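Local coordinates for protein transcriptional regulator, TetR family (Agrobacterium tumefaciens, PDB 3C2B) that probably binds cis-regulatory DNA as a helix-turn-helix transcription factor of the TetR family, at residues A[19-24]-A[54-59]; A[94-99]-A[140-145]. All coordinates share one frame; numbering follows the deposited sequence.

Contact 1 of 2, residues A[19-24]-A[54-59]; sequences AVLDQA and KWFGDR
In the probable DNA-binding domain of this TetR-family protein, at its N-terminal end, Val20 and Leu21 of helix 15-31 pack against Trp55 and Phe56, the last two residues of the predicted helix-turn-helix motif. CA atoms of Val20 and Trp55 are 10.2 Å apart, so the backbones stand well separated and side chains fill the space between them. CG2 of Val20 makes the closest approach, 3.5 Å from CZ3 of Trp55, meeting the six-membered ring obliquely at its far end. The other methyl, Val20 CG1, stands anti to the backbone N (chi1 161°) and reaches the rim of the phenyl ring near its plane, 4.2 Å from Phe56 CZ.

Leu21 instead comes over one face of that phenyl ring, its CD2 lying 4.0 Å from Phe56 CZ. Trp55 also touches its neighbour, with CB 3.5 Å above the plane of the Phe56 ring and over its centre, which restricts how that ring can turn. Trp55 CB and Leu21 CD2 lie over opposite faces of the phenyl, which is thus held between the two. As in other TetR-type domains, the first helix thereby packs on the last residues of the predicted motif, on helix 49-56, probably the recognition helix. Leu41 of helix 38-45 also touches Val20, while Met66 and Phe69 of helix 59-71 touch Leu21.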
loop_
_atom_site.group_PDB
_atom_site.type_symbol
_atom_site.label_atom_id
_atom_site.label_comp_id
_atom_site.label_asym_id
_atom_site.label_seq_id
_atom_site.Cartn_x
_atom_site.Cartn_y
_atom_site.Cartn_z
ATOM N N ALA A 19 -29.980 -6.260 3.795
ATOM C CA ALA A 19 -29.843 -7.641 3.332
ATOM C C ALA A 19 -29.251 -7.708 1.917
ATOM O O ALA A 19 -28.398 -8.561 1.636
ATOM C CB ALA A 19 -31.172 -8.350 3.378
ATOM N N VAL A 20 -29.702 -6.799 1.044
ATOM C CA VAL A 20 -29.246 -6.712 -0.349
ATOM C C VAL A 20 -27.755 -6.310 -0.455
ATOM O O VAL A 20 -26.960 -6.926 -1.180
ATOM C CB VAL A 20 -30.152 -5.729 -1.172
ATOM C CG1 VAL A 20 -29.463 -5.251 -2.463
ATOM C CG2 VAL A 20 -31.534 -6.364 -1.486
ATOM N N LEU A 21 -27.395 -5.267 0.284
ATOM C CA LEU A 21 -26.037 -4.795 0.352
ATOM C C LEU A 21 -25.084 -5.865 0.907
ATOM O O LEU A 21 -23.925 -5.943 0.467
ATOM C CB LEU A 21 -25.978 -3.478 1.141
ATOM C CG LEU A 21 -26.567 -2.258 0.408
ATOM C CD1 LEU A 21 -26.713 -1.057 1.327
ATOM C CD2 LEU A 21 -25.798 -1.887 -0.886
ATOM N N ASP A 22 -25.563 -6.685 1.847
ATOM C CA ASP A 22 -24.815 -7.863 2.305
ATOM C C ASP A 22 -24.515 -8.876 1.192
ATOM O O ASP A 22 -23.444 -9.477 1.169
ATOM C CB ASP A 22 -25.517 -8.563 3.469
ATOM C CG ASP A 22 -25.135 -7.986 4.832
ATOM O OD1 ASP A 22 -24.080 -7.316 4.981
ATOM O OD2 ASP A 22 -25.917 -8.226 5.780
ATOM N N GLN A 23 -25.456 -9.067 0.275
ATOM C CA GLN A 23 -25.214 -9.923 -0.887
ATOM C C GLN A 23 -24.169 -9.328 -1.825
ATOM O O GLN A 23 -23.347 -10.056 -2.412
ATOM C CB GLN A 23 -26.510 -10.192 -1.656
ATOM C CG GLN A 23 -27.434 -11.236 -1.017
ATOM C CD GLN A 23 -26.683 -12.423 -0.425
ATOM O OE1 GLN A 23 -26.907 -12.785 0.729
ATOM N NE2 GLN A 23 -25.783 -13.026 -1.209
ATOM N N ALA A 24 -24.205 -8.000 -1.953
ATOM C CA ALA A 24 -23.321 -7.279 -2.866
ATOM C C ALA A 24 -21.875 -7.272 -2.346
ATOM O O ALA A 24 -20.929 -7.479 -3.119
ATOM C CB ALA A 24 -23.843 -5.866 -3.129
ATOM N N LYS A 54 -34.042 2.429 -8.076
ATOM C CA LYS A 54 -34.733 3.343 -7.144
ATOM C C LYS A 54 -34.212 3.252 -5.701
ATOM O O LYS A 54 -34.492 4.130 -4.881
ATOM C CB LYS A 54 -36.272 3.224 -7.232
ATOM C CG LYS A 54 -36.971 2.376 -6.164
ATOM C CD LYS A 54 -37.183 0.937 -6.623
ATOM C CE LYS A 54 -38.087 0.151 -5.676
ATOM N NZ LYS A 54 -39.470 0.009 -6.203
ATOM N N TRP A 55 -33.447 2.203 -5.402
ATOM C CA TRP A 55 -32.778 2.089 -4.106
ATOM C C TRP A 55 -31.510 2.950 -4.025
ATOM O O TRP A 55 -31.328 3.697 -3.051
ATOM C CB TRP A 55 -32.433 0.627 -3.779
ATOM C CG TRP A 55 -33.626 -0.266 -3.468
ATOM C CD1 TRP A 55 -34.888 0.125 -3.112
ATOM C CD2 TRP A 55 -33.635 -1.700 -3.454
ATOM N NE1 TRP A 55 -35.690 -0.978 -2.902
ATOM C CE2 TRP A 55 -34.942 -2.110 -3.102
ATOM C CE3 TRP A 55 -32.664 -2.680 -3.712
ATOM C CZ2 TRP A 55 -35.302 -3.457 -3.000
ATOM C CZ3 TRP A 55 -33.033 -4.024 -3.616
ATOM C CH2 TRP A 55 -34.335 -4.395 -3.262
ATOM N N PHE A 56 -30.651 2.838 -5.049
ATOM C CA PHE A 56 -29.271 3.376 -5.012
ATOM C C PHE A 56 -28.892 4.285 -6.197
ATOM O O PHE A 56 -27.703 4.530 -6.434
ATOM C CB PHE A 56 -28.217 2.236 -4.911
ATOM C CG PHE A 56 -28.621 1.080 -4.018
ATOM C CD1 PHE A 56 -28.721 -0.206 -4.545
ATOM C CD2 PHE A 56 -28.905 1.277 -2.648
ATOM C CE1 PHE A 56 -29.091 -1.282 -3.732
ATOM C CE2 PHE A 56 -29.285 0.208 -1.825
ATOM C CZ PHE A 56 -29.377 -1.074 -2.367
ATOM N N GLY A 57 -29.882 4.779 -6.938
ATOM C CA GLY A 57 -29.608 5.586 -8.130
ATOM C C GLY A 57 -29.125 4.725 -9.285
ATOM O O GLY A 57 -29.899 3.958 -9.848
ATOM N N ASP A 58 -27.846 4.848 -9.634
ATOM C CA ASP A 58 -27.245 4.063 -10.720
ATOM C C ASP A 58 -26.207 3.061 -10.193
ATOM O O ASP A 58 -26.127 2.819 -8.989
ATOM C CB ASP A 58 -26.628 4.994 -11.780
ATOM C CG ASP A 58 -25.951 6.220 -11.172
ATOM O OD1 ASP A 58 -26.667 7.193 -10.853
ATOM O OD2 ASP A 58 -24.708 6.221 -11.024
ATOM N N ARG A 59 -25.430 2.470 -11.098
ATOM C CA ARG A 59 -24.313 1.607 -10.720
ATOM C C ARG A 59 -23.390 2.334 -9.738
ATOM O O ARG A 59 -23.100 1.815 -8.662
ATOM C CB ARG A 59 -23.567 1.118 -11.977
ATOM C CG ARG A 59 -22.077 0.670 -11.834
ATOM C CD ARG A 59 -21.835 -0.374 -10.734
ATOM N NE ARG A 59 -21.096 -1.572 -11.159
ATOM C CZ ARG A 59 -19.776 -1.670 -11.368
ATOM N NH1 ARG A 59 -19.275 -2.841 -11.727
ATOM N NH2 ARG A 59 -18.950 -0.632 -11.235
#

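Contact 2 of 2, residues A[94-99]-A[140-145]; sequences EVFAHD and DRRARG
Phe96 of helix 86-104 points across to helix 137-152 and meets Arg142 and Ala143 there, with the CA atoms of Phe96 and Ala143 only 7.2 Å apart. Its CB leaves the backbone toward the partner helix, and with CG anti to the backbone N (chi1 174°) the ring is carried on in that direction. Along one rim, Phe96 CD1 lies 3.8 Å from CD of Arg142, an approach made by the aliphatic part of the arginine. Next, Phe96 CE1 sits 3.6 Å from CB of Ala143, and at the tip Phe96 CZ is 3.4 Å from that same methyl, which reaches the ring obliquely. On the other rim Phe96 CE2 is still within 4.0 Å of Ala143 CB, so one methyl group serves the whole outer end of the phenyl.

This is helix-to-helix packing inside the all-helical C-terminal domain. Tyr165 and Ile172 of helix 161-173 also touch Phe96, which is thus enclosed by more than one helix.

Arg142 runs antiparallel alongside the ring, and kinks about its CB-CG and CG-CD bonds turn the guanidinium, whose plane stands 62° from the phenyl plane rather than stacked on it. The charged end goes to water: Arg142 NH2 donates to a water 3.1 Å away, and this water donates to OD2 of Asp99 at 2.7 Å. Directly, Arg142 NH2 and Asp99 OD2 are 5.4 Å apart, too far for a hydrogen bond. The opposite charges are therefore coupled through a bridging water, probably with some electrostatic attraction, while the arginine methylenes add to the apolar packing around Phe96.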
loop_
_atom_site.group_PDB
_atom_site.type_symbol
_atom_site.label_atom_id
_atom_site.label_comp_id
_atom_site.label_asym_id
_atom_site.label_seq_id
_atom_site.Cartn_x
_atom_site.Cartn_y
_atom_site.Cartn_z
ATOM N N GLU A 94 0.712 -1.155 21.025
ATOM C CA GLU A 94 0.748 -2.479 20.415
ATOM C C GLU A 94 -0.651 -2.956 19.995
ATOM O O GLU A 94 -0.804 -3.533 18.925
ATOM C CB GLU A 94 1.373 -3.517 21.351
ATOM C CG GLU A 94 2.870 -3.280 21.606
ATOM C CD GLU A 94 3.526 -4.432 22.379
ATOM O OE1 GLU A 94 3.182 -5.617 22.151
ATOM O OE2 GLU A 94 4.395 -4.147 23.217
ATOM N N VAL A 95 -1.649 -2.770 20.870
ATOM C CA VAL A 95 -3.010 -3.201 20.558
ATOM C C VAL A 95 -3.516 -2.449 19.311
ATOM O O VAL A 95 -4.077 -3.044 18.399
ATOM C CB VAL A 95 -3.964 -3.084 21.779
ATOM C CG1 VAL A 95 -5.430 -3.377 21.376
ATOM C CG2 VAL A 95 -3.500 -4.013 22.935
ATOM N N PHE A 96 -3.251 -1.144 19.277
ATOM C CA PHE A 96 -3.553 -0.385 18.102
ATOM C C PHE A 96 -2.925 -1.011 16.810
ATOM O O PHE A 96 -3.615 -1.271 15.809
ATOM C CB PHE A 96 -3.092 1.066 18.246
ATOM C CG PHE A 96 -3.268 1.814 16.992
ATOM C CD1 PHE A 96 -4.525 2.368 16.680
ATOM C CD2 PHE A 96 -2.221 1.886 16.054
ATOM C CE1 PHE A 96 -4.742 3.022 15.462
ATOM C CE2 PHE A 96 -2.433 2.542 14.803
ATOM C CZ PHE A 96 -3.712 3.098 14.512
ATOM N N ALA A 97 -1.612 -1.223 16.829
ATOM C CA ALA A 97 -0.915 -1.704 15.614
ATOM C C ALA A 97 -1.525 -3.009 15.096
ATOM O O ALA A 97 -1.740 -3.163 13.895
ATOM C CB ALA A 97 0.571 -1.849 15.894
ATOM N N HIS A 98 -1.821 -3.931 16.014
ATOM C CA HIS A 98 -2.401 -5.228 15.691
ATOM C C HIS A 98 -3.837 -5.065 15.142
ATOM O O HIS A 98 -4.194 -5.683 14.129
ATOM C CB HIS A 98 -2.365 -6.087 16.993
ATOM C CG HIS A 98 -2.593 -7.561 16.798
ATOM N ND1 HIS A 98 -2.196 -8.496 17.744
ATOM C CD2 HIS A 98 -3.217 -8.267 15.816
ATOM C CE1 HIS A 98 -2.563 -9.708 17.348
ATOM N NE2 HIS A 98 -3.164 -9.596 16.174
ATOM N N ASP A 99 -4.658 -4.240 15.821
ATOM C CA ASP A 99 -5.969 -3.824 15.294
ATOM C C ASP A 99 -5.873 -3.222 13.862
ATOM O O ASP A 99 -6.662 -3.553 13.002
ATOM C CB ASP A 99 -6.602 -2.779 16.210
ATOM C CG ASP A 99 -7.030 -3.335 17.544
ATOM O OD1 ASP A 99 -7.065 -4.573 17.733
ATOM O OD2 ASP A 99 -7.371 -2.512 18.425
ATOM N N ASP A 140 -7.882 6.352 12.555
ATOM C CA ASP A 140 -6.998 7.508 12.585
ATOM C C ASP A 140 -7.208 8.321 13.863
ATOM O O ASP A 140 -6.244 8.817 14.436
ATOM C CB ASP A 140 -7.211 8.395 11.363
ATOM C CG ASP A 140 -6.641 7.794 10.070
ATOM O OD1 ASP A 140 -5.947 6.760 10.113
ATOM O OD2 ASP A 140 -6.872 8.386 8.998
ATOM N N ARG A 141 -8.459 8.449 14.304
ATOM C CA ARG A 141 -8.766 9.213 15.523
ATOM C C ARG A 141 -8.227 8.463 16.746
ATOM O O ARG A 141 -7.708 9.083 17.666
ATOM C CB ARG A 141 -10.266 9.520 15.662
ATOM C CG ARG A 141 -10.530 10.888 16.318
ATOM C CD ARG A 141 -12.004 11.167 16.588
ATOM N NE ARG A 141 -12.232 12.580 16.907
ATOM C CZ ARG A 141 -12.538 13.523 16.004
ATOM N NH1 ARG A 141 -12.634 13.223 14.709
ATOM N NH2 ARG A 141 -12.736 14.781 16.394
ATOM N N ARG A 142 -8.337 7.128 16.734
ATOM C CA ARG A 142 -7.723 6.286 17.759
ATOM C C ARG A 142 -6.224 6.627 17.888
ATOM O O ARG A 142 -5.764 7.001 18.953
ATOM C CB ARG A 142 -7.890 4.808 17.401
ATOM C CG ARG A 142 -7.973 3.850 18.559
ATOM C CD ARG A 142 -6.720 3.873 19.401
ATOM N NE ARG A 142 -7.023 4.105 20.822
ATOM C CZ ARG A 142 -7.064 3.170 21.767
ATOM N NH1 ARG A 142 -7.345 3.502 23.020
ATOM N NH2 ARG A 142 -6.841 1.905 21.462
ATOM N N ALA A 143 -5.505 6.555 16.777
ATOM C CA ALA A 143 -4.079 6.694 16.751
ATOM C C ALA A 143 -3.621 8.065 17.241
ATOM O O ALA A 143 -2.715 8.137 18.069
ATOM C CB ALA A 143 -3.544 6.387 15.350
ATOM N N ARG A 144 -4.293 9.125 16.773
ATOM C CA ARG A 144 -3.978 10.503 17.175
ATOM C C ARG A 144 -4.277 10.715 18.646
ATOM O O ARG A 144 -3.511 11.383 19.335
ATOM C CB ARG A 144 -4.787 11.532 16.380
ATOM C CG ARG A 144 -4.645 11.457 14.881
ATOM C CD ARG A 144 -5.374 12.673 14.275
ATOM N NE ARG A 144 -6.318 12.281 13.232
ATOM C CZ ARG A 144 -6.014 12.097 11.946
ATOM N NH1 ARG A 144 -4.774 12.263 11.482
ATOM N NH2 ARG A 144 -6.972 11.734 11.117
ATOM N N GLY A 145 -5.407 10.168 19.096
ATOM C CA GLY A 145 -5.791 10.189 20.521
ATOM C C GLY A 145 -4.708 9.596 21.416
ATOM O O GLY A 145 -4.286 10.197 22.395
HETATM O O HOH W 1 -7.160 0.175 18.969
#

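In the fold
Contacts 1 and 2 lie on opposite sides of the chain's centre, about 32 Å apart between their centres, and about 20 Å separates their nearest atoms. They share no helix: contact 1 belongs to the probable DNA-binding domain and contact 2 to the C-terminal domain. All three touching residues of contact 2 are buried, whereas in contact 1 Trp55 is partly exposed; the centre of contact 2 lies about 10 Å from the chain's centre, that of contact 1 about 23 Å. Both pack apolar groups around a phenylalanine without a direct cross-segment hydrogen bond. Contact 1 uses a second aromatic, an indole, within its apolar packing, while contact 2 has a water-mediated arginine-aspartate pair beside its phenylalanine.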